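Long-range contacts in C protein alpha-antigen (Streptococcus agalactiae, PDB 1YWM), which may play a role in both virulence and immunity as a cell-wall-attached surface protein, represented here by its N-terminal domain: residues 42-47 against 121-126; 91-96 against 111-116. One frame throughout, in Å; residues are numbered along the deposited sequence.

Interaction 1: residues 42-47 against 121-126; sequences YIDLYD and YDSTTL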
loop_
_atom_site.group_PDB
_atom_site.type_symbol
_atom_site.label_atom_id
_atom_site.label_comp_id
_atom_site.label_asym_id
_atom_site.label_seq_id
_atom_site.Cartn_x
_atom_site.Cartn_y
_atom_site.Cartn_z
ATOM N N TYR A 42 -5.347 1.100 4.616
ATOM C CA TYR A 42 -3.928 1.257 4.268
ATOM C C TYR A 42 -3.832 1.993 2.969
ATOM O O TYR A 42 -4.596 1.712 2.054
ATOM C CB TYR A 42 -3.298 -0.113 3.992
ATOM C CG TYR A 42 -3.221 -0.988 5.197
ATOM C CD1 TYR A 42 -4.350 -1.659 5.669
ATOM C CD2 TYR A 42 -2.008 -1.176 5.858
ATOM C CE1 TYR A 42 -4.278 -2.464 6.810
ATOM C CE2 TYR A 42 -1.925 -2.008 6.973
ATOM C CZ TYR A 42 -3.057 -2.632 7.443
ATOM O OH TYR A 42 -2.970 -3.463 8.541
ATOM N N ILE A 43 -2.867 2.900 2.881
ATOM C CA ILE A 43 -2.640 3.699 1.673
ATOM C C ILE A 43 -1.134 3.764 1.437
ATOM O O ILE A 43 -0.365 4.061 2.357
ATOM C CB ILE A 43 -3.226 5.127 1.857
ATOM C CG1 ILE A 43 -4.772 5.060 1.834
ATOM C CG2 ILE A 43 -2.696 6.083 0.784
ATOM C CD1 ILE A 43 -5.474 6.461 2.122
ATOM N N ASP A 44 -0.738 3.457 0.209
ATOM C CA ASP A 44 0.668 3.468 -0.198
ATOM C C ASP A 44 0.879 4.765 -0.960
ATOM O O ASP A 44 0.203 4.997 -1.975
ATOM C CB ASP A 44 0.903 2.257 -1.115
ATOM C CG ASP A 44 2.353 2.081 -1.507
ATOM O OD1 ASP A 44 3.218 2.963 -1.230
ATOM O OD2 ASP A 44 2.687 1.049 -2.093
ATOM N N LEU A 45 1.766 5.623 -0.465
ATOM C CA LEU A 45 2.002 6.917 -1.118
ATOM C C LEU A 45 2.509 6.751 -2.551
ATOM O O LEU A 45 2.324 7.641 -3.382
ATOM C CB LEU A 45 2.970 7.766 -0.314
ATOM C CG LEU A 45 2.510 8.105 1.121
ATOM C CD1 LEU A 45 3.511 8.996 1.802
ATOM C CD2 LEU A 45 1.177 8.845 1.046
ATOM N N TYR A 46 3.118 5.598 -2.848
ATOM C CA TYR A 46 3.485 5.302 -4.245
ATOM C C TYR A 46 2.249 5.394 -5.145
ATOM O O TYR A 46 2.286 6.024 -6.233
ATOM C CB TYR A 46 4.138 3.910 -4.334
ATOM C CG TYR A 46 4.403 3.454 -5.757
ATOM C CD1 TYR A 46 3.532 2.596 -6.392
ATOM C CD2 TYR A 46 5.539 3.906 -6.464
ATOM C CE1 TYR A 46 3.762 2.177 -7.703
ATOM C CE2 TYR A 46 5.791 3.470 -7.788
ATOM C CZ TYR A 46 4.892 2.611 -8.383
ATOM O OH TYR A 46 5.091 2.160 -9.667
ATOM N N ASP A 47 1.165 4.770 -4.680
ATOM C CA ASP A 47 -0.119 4.741 -5.382
ATOM C C ASP A 47 -0.737 6.122 -5.424
ATOM O O ASP A 47 -1.295 6.522 -6.450
ATOM C CB ASP A 47 -1.106 3.782 -4.714
ATOM C CG ASP A 47 -0.690 2.331 -4.793
ATOM O OD1 ASP A 47 -1.347 1.503 -4.102
ATOM O OD2 ASP A 47 0.244 1.916 -5.515
ATOM N N TYR A 121 1.979 4.077 4.213
ATOM C CA TYR A 121 3.304 3.526 3.935
ATOM C C TYR A 121 3.728 3.988 2.569
ATOM O O TYR A 121 2.979 4.675 1.883
ATOM C CB TYR A 121 3.280 2.002 4.060
ATOM C CG TYR A 121 2.468 1.221 3.026
ATOM C CD1 TYR A 121 1.073 1.141 3.103
ATOM C CD2 TYR A 121 3.103 0.523 1.985
ATOM C CE1 TYR A 121 0.329 0.381 2.167
ATOM C CE2 TYR A 121 2.369 -0.234 1.047
ATOM C CZ TYR A 121 0.995 -0.310 1.149
ATOM O OH TYR A 121 0.244 -1.032 0.254
ATOM N N ASP A 122 4.950 3.653 2.174
ATOM C CA ASP A 122 5.431 4.118 0.886
ATOM C C ASP A 122 6.361 3.048 0.356
ATOM O O ASP A 122 7.441 2.843 0.926
ATOM C CB ASP A 122 6.208 5.410 1.045
ATOM C CG ASP A 122 6.502 6.064 -0.270
ATOM O OD1 ASP A 122 6.263 5.436 -1.333
ATOM O OD2 ASP A 122 6.910 7.233 -0.338
ATOM N N SER A 123 5.934 2.379 -0.717
ATOM C CA SER A 123 6.764 1.339 -1.340
ATOM C C SER A 123 7.740 1.914 -2.417
ATOM O O SER A 123 8.447 1.154 -3.078
ATOM C CB SER A 123 5.882 0.254 -1.941
ATOM O OG SER A 123 5.110 0.777 -3.014
ATOM N N THR A 124 7.798 3.237 -2.565
ATOM C CA THR A 124 8.567 3.851 -3.648
ATOM C C THR A 124 10.043 3.394 -3.703
ATOM O O THR A 124 10.545 2.998 -4.772
ATOM C CB THR A 124 8.475 5.394 -3.597
ATOM O OG1 THR A 124 7.113 5.807 -3.864
ATOM C CG2 THR A 124 9.275 6.015 -4.756
ATOM N N THR A 125 10.736 3.466 -2.575
ATOM C CA THR A 125 12.162 3.108 -2.580
ATOM C C THR A 125 12.362 1.604 -2.793
ATOM O O THR A 125 13.278 1.180 -3.515
ATOM C CB THR A 125 12.804 3.570 -1.308
ATOM O OG1 THR A 125 12.751 5.013 -1.281
ATOM C CG2 THR A 125 14.312 3.252 -1.346
ATOM N N LEU A 126 11.526 0.795 -2.140
ATOM C CA LEU A 126 11.529 -0.640 -2.400
ATOM C C LEU A 126 11.354 -0.917 -3.881
ATOM O O LEU A 126 12.104 -1.726 -4.463
ATOM C CB LEU A 126 10.442 -1.352 -1.585
ATOM C CG LEU A 126 10.165 -2.852 -1.816
ATOM C CD1 LEU A 126 11.438 -3.675 -1.488
ATOM C CD2 LEU A 126 9.004 -3.268 -0.890
HETATM O O HOH W 1 -2.383 -0.174 0.129
#
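Both carboxylate oxygens of Asp44 are gripped by Ser123. Ser123 OG donates to the syn lone pair of Asp44 OD2 at 2.6 Å, and Ser123 N reaches the syn side of Asp44 OD1 at 2.8 Å with an N-H...O angle of 161°. With CG anti to the backbone N (chi1 -175°), the Asp44 carboxylate lies on the carbonyl-carbon side, where OD1 can also cap the helix that starts at Leu45 by accepting from Tyr46 N at 3.1 Å. The two N-H groups arrive from opposite faces of the carboxylate plane, which should fix its rotation. Asp122 OD1 lies 3.9 Å from Asp44 OD1, a like-charged approach probably eased by the donors around each: Asp122 OD1 accepts from Thr124 N, closing an Asx turn, and from Thr124 OG1. Beneath this cluster, Tyr121 N donates to Ile43 O and Leu45 N to Tyr121 O, the latter 2.8 Å long, so Tyr121 is clasped between the residues flanking Asp44. The Tyr121 ring turns back under Asp44, whose CB stands over one ring face 3.8 Å from the centroid, a CH-pi contact; carboxylate and ring are stacked with planes 27° apart. Tyr42 CB touches the ring edge at CE1, and a water donates to Tyr121 OH. Farther out, Thr124 OG1 sits in plane at the edge of the Tyr46 ring. Helix 168-182 meets Tyr121 through Gln168 and Ile171. The parallel Asp44-Tyr121 bridge, with a helix starting just beyond it on each chain segment, marks the junction between the fibronectin-fold beta sandwich and the antiparallel three-helix bundle.

Interaction 2: residues 91-96 against 111-116; sequences SLTYNI and IDIVSV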
loop_
_atom_site.group_PDB
_atom_site.type_symbol
_atom_site.label_atom_id
_atom_site.label_comp_id
_atom_site.label_asym_id
_atom_site.label_seq_id
_atom_site.Cartn_x
_atom_site.Cartn_y
_atom_site.Cartn_z
ATOM N N SER A 91 -5.560 8.736 10.833
ATOM C CA SER A 91 -6.936 8.293 10.776
ATOM C C SER A 91 -7.569 8.799 9.494
ATOM O O SER A 91 -7.076 9.773 8.851
ATOM C CB SER A 91 -7.730 8.774 12.009
ATOM O OG SER A 91 -8.004 10.172 11.889
ATOM N N LEU A 92 -8.616 8.079 9.107
ATOM C CA LEU A 92 -9.409 8.354 7.927
ATOM C C LEU A 92 -10.860 8.382 8.428
ATOM O O LEU A 92 -11.310 7.449 9.113
ATOM C CB LEU A 92 -9.193 7.261 6.855
ATOM C CG LEU A 92 -10.183 7.172 5.662
ATOM C CD1 LEU A 92 -10.365 8.493 4.857
ATOM C CD2 LEU A 92 -9.810 6.041 4.711
ATOM N N THR A 93 -11.563 9.481 8.141
ATOM C CA THR A 93 -12.953 9.610 8.578
ATOM C C THR A 93 -13.796 10.006 7.385
ATOM O O THR A 93 -13.365 10.824 6.612
ATOM C CB THR A 93 -13.077 10.711 9.632
ATOM O OG1 THR A 93 -12.281 10.370 10.774
ATOM C CG2 THR A 93 -14.539 10.775 10.168
ATOM N N TYR A 94 -14.991 9.427 7.272
ATOM C CA TYR A 94 -15.930 9.830 6.256
ATOM C C TYR A 94 -17.045 10.563 7.011
ATOM O O TYR A 94 -17.697 9.990 7.881
ATOM C CB TYR A 94 -16.475 8.607 5.547
ATOM C CG TYR A 94 -15.402 7.896 4.753
ATOM C CD1 TYR A 94 -15.107 8.290 3.444
ATOM C CD2 TYR A 94 -14.635 6.892 5.347
ATOM C CE1 TYR A 94 -14.090 7.632 2.690
ATOM C CE2 TYR A 94 -13.610 6.233 4.616
ATOM C CZ TYR A 94 -13.359 6.610 3.294
ATOM O OH TYR A 94 -12.383 5.939 2.575
ATOM N N ASN A 95 -17.219 11.825 6.690
ATOM C CA ASN A 95 -18.341 12.601 7.229
ATOM C C ASN A 95 -19.485 12.443 6.226
ATOM O O ASN A 95 -19.294 12.686 5.055
ATOM C CB ASN A 95 -17.902 14.073 7.387
ATOM C CG ASN A 95 -16.848 14.242 8.518
ATOM O OD1 ASN A 95 -16.891 13.526 9.509
ATOM N ND2 ASN A 95 -15.888 15.153 8.334
ATOM N N ILE A 96 -20.674 12.101 6.718
ATOM C CA ILE A 96 -21.787 11.720 5.866
ATOM C C ILE A 96 -22.818 12.876 5.913
ATOM O O ILE A 96 -23.144 13.374 6.997
ATOM C CB ILE A 96 -22.421 10.407 6.368
ATOM C CG1 ILE A 96 -21.347 9.294 6.561
ATOM C CG2 ILE A 96 -23.520 9.920 5.428
ATOM C CD1 ILE A 96 -20.480 9.044 5.312
ATOM N N ILE A 111 -24.261 12.137 15.154
ATOM C CA ILE A 111 -23.828 12.533 13.809
ATOM C C ILE A 111 -23.214 11.316 13.158
ATOM O O ILE A 111 -22.456 10.591 13.813
ATOM C CB ILE A 111 -22.795 13.679 13.885
ATOM C CG1 ILE A 111 -23.387 14.942 14.554
ATOM C CG2 ILE A 111 -22.257 14.027 12.503
ATOM C CD1 ILE A 111 -24.305 15.703 13.650
ATOM N N ASP A 112 -23.572 11.083 11.894
ATOM C CA ASP A 112 -23.060 9.965 11.116
ATOM C C ASP A 112 -21.640 10.236 10.627
ATOM O O ASP A 112 -21.439 10.966 9.663
ATOM C CB ASP A 112 -23.979 9.749 9.919
ATOM C CG ASP A 112 -23.782 8.426 9.254
ATOM O OD1 ASP A 112 -22.795 7.701 9.580
ATOM O OD2 ASP A 112 -24.574 8.050 8.363
ATOM N N ILE A 113 -20.643 9.680 11.319
ATOM C CA ILE A 113 -19.291 9.692 10.783
ATOM C C ILE A 113 -18.737 8.260 10.818
ATOM O O ILE A 113 -19.119 7.449 11.674
ATOM C CB ILE A 113 -18.356 10.664 11.556
ATOM C CG1 ILE A 113 -18.088 10.216 13.000
ATOM C CG2 ILE A 113 -18.885 12.122 11.491
ATOM C CD1 ILE A 113 -16.937 11.052 13.682
ATOM N N VAL A 114 -17.855 7.935 9.878
ATOM C CA VAL A 114 -17.295 6.576 9.855
ATOM C C VAL A 114 -15.801 6.725 10.019
ATOM O O VAL A 114 -15.153 7.266 9.151
ATOM C CB VAL A 114 -17.620 5.827 8.567
ATOM C CG1 VAL A 114 -17.002 4.382 8.591
ATOM C CG2 VAL A 114 -19.153 5.750 8.350
ATOM N N SER A 115 -15.288 6.276 11.164
ATOM C CA SER A 115 -13.877 6.430 11.513
ATOM C C SER A 115 -13.158 5.127 11.224
ATOM O O SER A 115 -13.653 4.063 11.598
ATOM C CB SER A 115 -13.750 6.716 13.011
ATOM O OG SER A 115 -14.554 7.822 13.361
ATOM N N VAL A 116 -12.009 5.218 10.556
ATOM C CA VAL A 116 -11.218 4.051 10.171
ATOM C C VAL A 116 -9.749 4.271 10.612
ATOM O O VAL A 116 -9.162 5.308 10.321
ATOM C CB VAL A 116 -11.248 3.831 8.608
ATOM C CG1 VAL A 116 -10.829 2.444 8.265
ATOM C CG2 VAL A 116 -12.680 4.097 8.004
HETATM O O HOH W 2 -21.707 13.785 9.196
#
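Leu92, Tyr94, Val114 and Val116 form the buried face of this antiparallel pairing, its strand directions 169° apart. Leu92 CB and Val116 CB, directly paired, are 4.4 Å apart, and a closer fit is diagonal: the Tyr94 ring leans back along the strand, bringing CE2 to 4.1 Å from Val116 CG2, a methyl bump against the ring edge. The ring's OH is bonded to Pro55 O. Strands 26-28 and 59-61 cover this face, with Leu28 on Val116 and Ile59 on Tyr94. On the other face Asn95 and Ile113 lie side by side, with Asn95 OD1 only 3.1 Å from Ile113 CG2, while Thr93 CG2 fits beside Ile113 CB at 4.1 Å. At the end, Ile96 crosses over Asp112, with CG2 at 3.6 Å from Asp112 OD2; that carboxylate is held by His104, Ser24 and Ala25. Backbone bonds pair Leu92 with Val116 and Tyr94 with Val114 in both directions, and Ile96 N adds one to Asp112 O at 3.2 Å. The chemistry implies a division of labour: main-chain bonds set the register, apolar side chains fill the sandwich interior, and polar groups mix with Ile113 on the outer face.

Strand 113-121 carries both contacts: interaction 2 pairs its beginning with strand 88-97, and interaction 1 joins its last residue to the end of strand 40-44, which neighbours it on the other side in the same sheet. Their centres are 23 Å apart and they do not touch. The centre of interaction 1 is about 5 Å from the centre of the chain, and none of its touching residues is exposed; that of interaction 2 is about 21 Å from it, and the contact is buried on one face and more open on the other. Side-chain carboxylates, helix starts and a single parallel bridge characterise the interdomain junction, whereas regular antiparallel backbone bonding and apolar packing characterise the sandwich body.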